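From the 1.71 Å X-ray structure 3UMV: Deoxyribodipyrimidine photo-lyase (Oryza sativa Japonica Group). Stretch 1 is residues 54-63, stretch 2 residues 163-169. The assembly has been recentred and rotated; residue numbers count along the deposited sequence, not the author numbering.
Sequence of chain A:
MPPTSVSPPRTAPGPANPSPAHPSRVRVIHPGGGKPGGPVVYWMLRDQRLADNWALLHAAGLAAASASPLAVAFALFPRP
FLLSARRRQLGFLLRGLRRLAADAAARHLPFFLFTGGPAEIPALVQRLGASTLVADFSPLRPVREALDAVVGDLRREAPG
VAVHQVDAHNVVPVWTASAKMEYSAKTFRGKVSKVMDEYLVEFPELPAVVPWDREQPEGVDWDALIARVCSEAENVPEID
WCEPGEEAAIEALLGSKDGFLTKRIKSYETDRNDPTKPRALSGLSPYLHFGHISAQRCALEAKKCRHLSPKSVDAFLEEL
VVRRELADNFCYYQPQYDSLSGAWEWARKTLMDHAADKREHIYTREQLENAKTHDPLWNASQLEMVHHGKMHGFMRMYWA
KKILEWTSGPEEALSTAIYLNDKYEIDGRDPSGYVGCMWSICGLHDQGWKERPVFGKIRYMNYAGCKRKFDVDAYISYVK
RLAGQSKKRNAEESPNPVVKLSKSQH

Stretch 1, residues 54-63: WALLHAAGLA
Stretch 2 (163-169) VHQVDAH

No direct hydrogen bond joins these two stretches; their one polar link is a bridging water. Water 1 accepts from W54 N at 2.9 Å and donates to A168 O at 2.6 Å. It ties the first residue of the helical stretch to the loop that follows the strand.

Residues 54-63 are helical throughout, with phi/psi near -63/-43. Backbone hydrogen bonds run from residue i+4 N to residue i O, from H58 N to W54 O (2.9 Å) through A63 N to A59 O (2.9 Å). Residues 163-166 are extended, with phi/psi near -122/133. The chain then leaves the strand through D167 (-78/104), A168 (-101/-4) and H169 (-99/-33). In this segment H169 N donates to D167 OD1 at 3.0 Å.

The helix and strand axes approach to 8.4 Å. Their N-to-C directions differ by 144°, so they run roughly antiparallel. In the register, W54 CA lies 4.9 Å from A168 CA, and A55 CA lies 5.1 Å from V166 CA. Later helix residues meet earlier strand residues. The contact buries 333 Å² in total.

The strand alternates. H164 and V166 point toward the helix, while Q165 points away. V166 (chi1 t) packs by apolar contact against the start of the helix. Its CG1 is 3.8 Å from W54 CB, and its CB is 3.9 Å from A55 CB. The A55 CA-to-CB bond points sideways, and the backbones are close here. A168 CB extends the apolar patch, 4.0 Å from A55 CB and 4.4 Å from W54 CB.

W54 (chi1 m, chi2 119°) starts toward the second stretch, but its end leads away. Its CB makes the apolar contacts, and its NE1 is hydrogen-bonded elsewhere in the structure.

One turn on, H58 (chi1 t, chi2 -120°) points toward the strand. Its ND1 lies 3.6 Å from V166 CG2, a methyl that cannot hydrogen-bond, and this buried nitrogen has no partner in the model. The H58 and H164 rings meet rim to rim, with centroids 5.1 Å apart and planes at 29°. Neither ring covers the other's face. H58 CE1 to H164 ND1 is 2.9 Å, too close in the model, so this distance should not be read as a bond.

H164 takes chi1 m and chi2 -174°. A further turn along the helix, L62 (chi1 m, chi2 t) also points toward the strand. Its CD1 reaches H164 ND1 at 3.8 Å, a van der Waals contact.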

ATOM      1  N   TRP A  54      -2.165  14.099  -6.690  1.00 14.31           N
ATOM      2  CA  TRP A  54      -3.357  14.947  -6.803  1.00 13.39           C
ATOM      3  C   TRP A  54      -3.651  15.755  -5.552  1.00 17.23           C
ATOM      4  O   TRP A  54      -4.240  16.824  -5.645  1.00 17.38           O
ATOM      5  CB  TRP A  54      -4.606  14.158  -7.203  1.00 14.80           C
ATOM      6  CG  TRP A  54      -4.590  13.638  -8.617  1.00 12.78           C
ATOM      7  CD1 TRP A  54      -4.643  12.329  -9.008  1.00 12.97           C
ATOM      8  CD2 TRP A  54      -4.516  14.413  -9.821  1.00 11.51           C
ATOM      9  NE1 TRP A  54      -4.608  12.240 -10.379  1.00 15.70           N
ATOM     10  CE2 TRP A  54      -4.508  13.502 -10.903  1.00 13.99           C
ATOM     11  CE3 TRP A  54      -4.426  15.783 -10.088  1.00 16.55           C
ATOM     12  CZ2 TRP A  54      -4.450  13.923 -12.239  1.00 17.68           C
ATOM     13  CZ3 TRP A  54      -4.356  16.203 -11.421  1.00 15.65           C
ATOM     14  CH2 TRP A  54      -4.375  15.269 -12.473  1.00 19.13           C
ATOM     15  N   ALA A  55      -3.251  15.250  -4.388  1.00 13.97           N
ATOM     16  CA  ALA A  55      -3.549  15.954  -3.151  1.00 15.16           C
ATOM     17  C   ALA A  55      -2.685  17.208  -3.077  1.00 14.74           C
ATOM     18  O   ALA A  55      -3.172  18.285  -2.756  1.00 17.86           O
ATOM     19  CB  ALA A  55      -3.316  15.056  -1.950  1.00 12.79           C
ATOM     20  N   LEU A  56      -1.405  17.070  -3.419  1.00 16.29           N
ATOM     21  CA  LEU A  56      -0.501  18.209  -3.449  1.00 15.71           C
ATOM     22  C   LEU A  56      -0.930  19.232  -4.526  1.00 18.00           C
ATOM     23  O   LEU A  56      -0.957  20.435  -4.273  1.00 16.34           O
ATOM     24  CB  LEU A  56       0.938  17.740  -3.690  1.00 14.78           C
ATOM     25  CG  LEU A  56       1.963  18.866  -3.839  1.00 15.66           C
ATOM     26  CD1 LEU A  56       1.964  19.723  -2.583  1.00 18.78           C
ATOM     27  CD2 LEU A  56       3.359  18.306  -4.132  1.00 19.17           C
ATOM     28  N   LEU A  57      -1.276  18.740  -5.715  1.00 18.27           N
ATOM     29  CA  LEU A  57      -1.756  19.593  -6.810  1.00 15.15           C
ATOM     30  C   LEU A  57      -2.986  20.389  -6.384  1.00 17.08           C
ATOM     31  O   LEU A  57      -3.094  21.583  -6.669  1.00 16.14           O
ATOM     32  CB  LEU A  57      -2.077  18.748  -8.049  1.00 20.42           C
ATOM     33  CG  LEU A  57      -0.871  18.262  -8.854  1.00 24.85           C
ATOM     34  CD1 LEU A  57      -1.265  17.160  -9.830  1.00 22.09           C
ATOM     35  CD2 LEU A  57      -0.245  19.429  -9.589  1.00 30.21           C
ATOM     36  N   HIS A  58      -3.912  19.728  -5.697  1.00 17.27           N
ATOM     37  CA  HIS A  58      -5.103  20.399  -5.197  1.00 17.48           C
ATOM     38  C   HIS A  58      -4.742  21.501  -4.199  1.00 20.15           C
ATOM     39  O   HIS A  58      -5.247  22.617  -4.287  1.00 18.71           O
ATOM     40  CB  HIS A  58      -6.065  19.398  -4.559  1.00 19.20           C
ATOM     41  CG  HIS A  58      -7.357  20.016  -4.124  1.00 22.56           C
ATOM     42  ND1 HIS A  58      -7.795  19.995  -2.816  1.00 23.59           N
ATOM     43  CD2 HIS A  58      -8.294  20.695  -4.824  1.00 20.23           C
ATOM     44  CE1 HIS A  58      -8.955  20.623  -2.732  1.00 20.03           C
ATOM     45  NE2 HIS A  58      -9.280  21.057  -3.937  1.00 23.26           N
ATOM     46  N   ALA A  59      -3.856  21.187  -3.258  1.00 18.59           N
ATOM     47  CA  ALA A  59      -3.419  22.176  -2.277  1.00 16.21           C
ATOM     48  C   ALA A  59      -2.792  23.380  -2.985  1.00 18.13           C
ATOM     49  O   ALA A  59      -3.145  24.512  -2.703  1.00 20.50           O
ATOM     50  CB  ALA A  59      -2.449  21.556  -1.261  1.00 16.37           C
ATOM     51  N   ALA A  60      -1.865  23.117  -3.904  1.00 19.12           N
ATOM     52  CA  ALA A  60      -1.184  24.172  -4.651  1.00 19.46           C
ATOM     53  C   ALA A  60      -2.189  24.997  -5.431  1.00 22.19           C
ATOM     54  O   ALA A  60      -2.056  26.210  -5.522  1.00 25.45           O
ATOM     55  CB  ALA A  60      -0.146  23.584  -5.609  1.00 16.18           C
ATOM     56  N   GLY A  61      -3.190  24.339  -6.004  1.00 20.76           N
ATOM     57  CA  GLY A  61      -4.207  25.060  -6.754  1.00 21.05           C
ATOM     58  C   GLY A  61      -5.036  25.971  -5.866  1.00 23.86           C
ATOM     59  O   GLY A  61      -5.445  27.054  -6.290  1.00 26.76           O
ATOM     60  N   LEU A  62      -5.293  25.540  -4.635  1.00 24.64           N
ATOM     61  CA  LEU A  62      -6.045  26.356  -3.687  1.00 21.83           C
ATOM     62  C   LEU A  62      -5.193  27.539  -3.262  1.00 20.70           C
ATOM     63  O   LEU A  62      -5.681  28.673  -3.172  1.00 23.96           O
ATOM     64  CB  LEU A  62      -6.447  25.536  -2.452  1.00 20.44           C
ATOM     65  CG  LEU A  62      -7.511  24.448  -2.625  1.00 21.31           C
ATOM     66  CD1 LEU A  62      -7.801  23.753  -1.295  1.00 25.31           C
ATOM     67  CD2 LEU A  62      -8.790  25.004  -3.232  1.00 26.28           C
ATOM     68  N   ALA A  63      -3.914  27.265  -3.011  1.00 21.49           N
ATOM     69  CA  ALA A  63      -2.944  28.290  -2.636  1.00 24.90           C
ATOM     70  C   ALA A  63      -2.806  29.352  -3.726  1.00 27.00           C
ATOM     71  O   ALA A  63      -2.963  30.543  -3.461  1.00 28.80           O
ATOM     72  CB  ALA A  63      -1.590  27.649  -2.353  1.00 22.30           C
ATOM     73  N   VAL A 163     -11.360  21.737   5.506  1.00 18.68           N
ATOM     74  CA  VAL A 163     -10.636  20.469   5.397  1.00 21.37           C
ATOM     75  C   VAL A 163     -11.106  19.714   4.158  1.00 20.22           C
ATOM     76  O   VAL A 163     -12.303  19.427   4.011  1.00 21.37           O
ATOM     77  CB  VAL A 163     -10.811  19.573   6.646  1.00 20.15           C
ATOM     78  CG1 VAL A 163      -9.929  18.337   6.509  1.00 22.48           C
ATOM     79  CG2 VAL A 163     -10.483  20.335   7.927  1.00 18.48           C
ATOM     80  N   HIS A 164     -10.169  19.394   3.261  1.00 19.53           N
ATOM     81  CA  HIS A 164     -10.491  18.645   2.050  1.00 17.01           C
ATOM     82  C   HIS A 164      -9.684  17.360   2.066  1.00 16.40           C
ATOM     83  O   HIS A 164      -8.543  17.352   2.537  1.00 15.71           O
ATOM     84  CB  HIS A 164     -10.089  19.404   0.782  1.00 16.63           C
ATOM     85  CG  HIS A 164     -10.836  20.686   0.563  1.00 19.51           C
ATOM     86  ND1 HIS A 164     -10.693  21.431  -0.586  1.00 20.14           N
ATOM     87  CD2 HIS A 164     -11.727  21.354   1.336  1.00 19.83           C
ATOM     88  CE1 HIS A 164     -11.459  22.507  -0.515  1.00 19.51           C
ATOM     89  NE2 HIS A 164     -12.090  22.491   0.647  1.00 19.19           N
ATOM     90  N   GLN A 165     -10.274  16.284   1.562  1.00 15.67           N
ATOM     91  CA  GLN A 165      -9.526  15.044   1.337  1.00 16.49           C
ATOM     92  C   GLN A 165      -9.506  14.707  -0.147  1.00 18.61           C
ATOM     93  O   GLN A 165     -10.519  14.792  -0.835  1.00 19.50           O
ATOM     94  CB  GLN A 165     -10.160  13.887   2.095  1.00 17.02           C
ATOM     95  CG  GLN A 165      -9.455  12.552   1.863  1.00 16.06           C
ATOM     96  CD  GLN A 165     -10.034  11.469   2.729  1.00 19.16           C
ATOM     97  OE1 GLN A 165     -11.247  11.280   2.773  1.00 21.71           O
ATOM     98  NE2 GLN A 165      -9.174  10.760   3.430  1.00 17.78           N
ATOM     99  N   VAL A 166      -8.344  14.312  -0.642  1.00 19.25           N
ATOM    100  CA  VAL A 166      -8.192  14.020  -2.052  1.00 13.67           C
ATOM    101  C   VAL A 166      -7.717  12.579  -2.179  1.00 13.84           C
ATOM    102  O   VAL A 166      -6.789  12.179  -1.484  1.00 16.57           O
ATOM    103  CB  VAL A 166      -7.157  14.976  -2.699  1.00 13.17           C
ATOM    104  CG1 VAL A 166      -6.925  14.597  -4.170  1.00 14.44           C
ATOM    105  CG2 VAL A 166      -7.632  16.420  -2.593  1.00 16.16           C
ATOM    106  N   ASP A 167      -8.375  11.786  -3.023  1.00 11.24           N
ATOM    107  CA  ASP A 167      -7.824  10.478  -3.346  1.00 11.38           C
ATOM    108  C   ASP A 167      -6.695  10.662  -4.343  1.00 13.56           C
ATOM    109  O   ASP A 167      -6.926  10.918  -5.537  1.00 16.94           O
ATOM    110  CB  ASP A 167      -8.893   9.539  -3.898  1.00 11.40           C
ATOM    111  CG  ASP A 167      -8.387   8.107  -4.058  1.00 16.64           C
ATOM    112  OD1 ASP A 167      -7.163   7.890  -4.079  1.00 16.20           O
ATOM    113  OD2 ASP A 167      -9.232   7.201  -4.185  1.00 13.26           O
ATOM    114  N   ALA A 168      -5.470  10.554  -3.835  1.00 13.95           N
ATOM    115  CA  ALA A 168      -4.270  10.694  -4.646  1.00 11.66           C
ATOM    116  C   ALA A 168      -3.676   9.338  -5.001  1.00 16.18           C
ATOM    117  O   ALA A 168      -2.693   9.268  -5.736  1.00 16.10           O
ATOM    118  CB  ALA A 168      -3.221  11.540  -3.907  1.00 14.10           C
ATOM    119  N   HIS A 169      -4.252   8.266  -4.473  1.00 13.44           N
ATOM    120  CA  HIS A 169      -3.651   6.937  -4.626  1.00 13.95           C
ATOM    121  C   HIS A 169      -4.290   6.115  -5.747  1.00 12.42           C
ATOM    122  O   HIS A 169      -3.629   5.307  -6.399  1.00 17.24           O
ATOM    123  CB  HIS A 169      -3.762   6.158  -3.316  1.00 15.75           C
ATOM    124  CG  HIS A 169      -2.625   5.214  -3.079  1.00 13.67           C
ATOM    125  ND1 HIS A 169      -1.384   5.636  -2.640  1.00 13.75           N
ATOM    126  CD2 HIS A 169      -2.547   3.870  -3.196  1.00 12.67           C
ATOM    127  CE1 HIS A 169      -0.589   4.588  -2.504  1.00 14.44           C
ATOM    128  NE2 HIS A 169      -1.273   3.504  -2.833  1.00 19.02           N
TER
HETATM  129  O   HOH W   1      -2.124  11.282  -7.295  1.00 13.44           O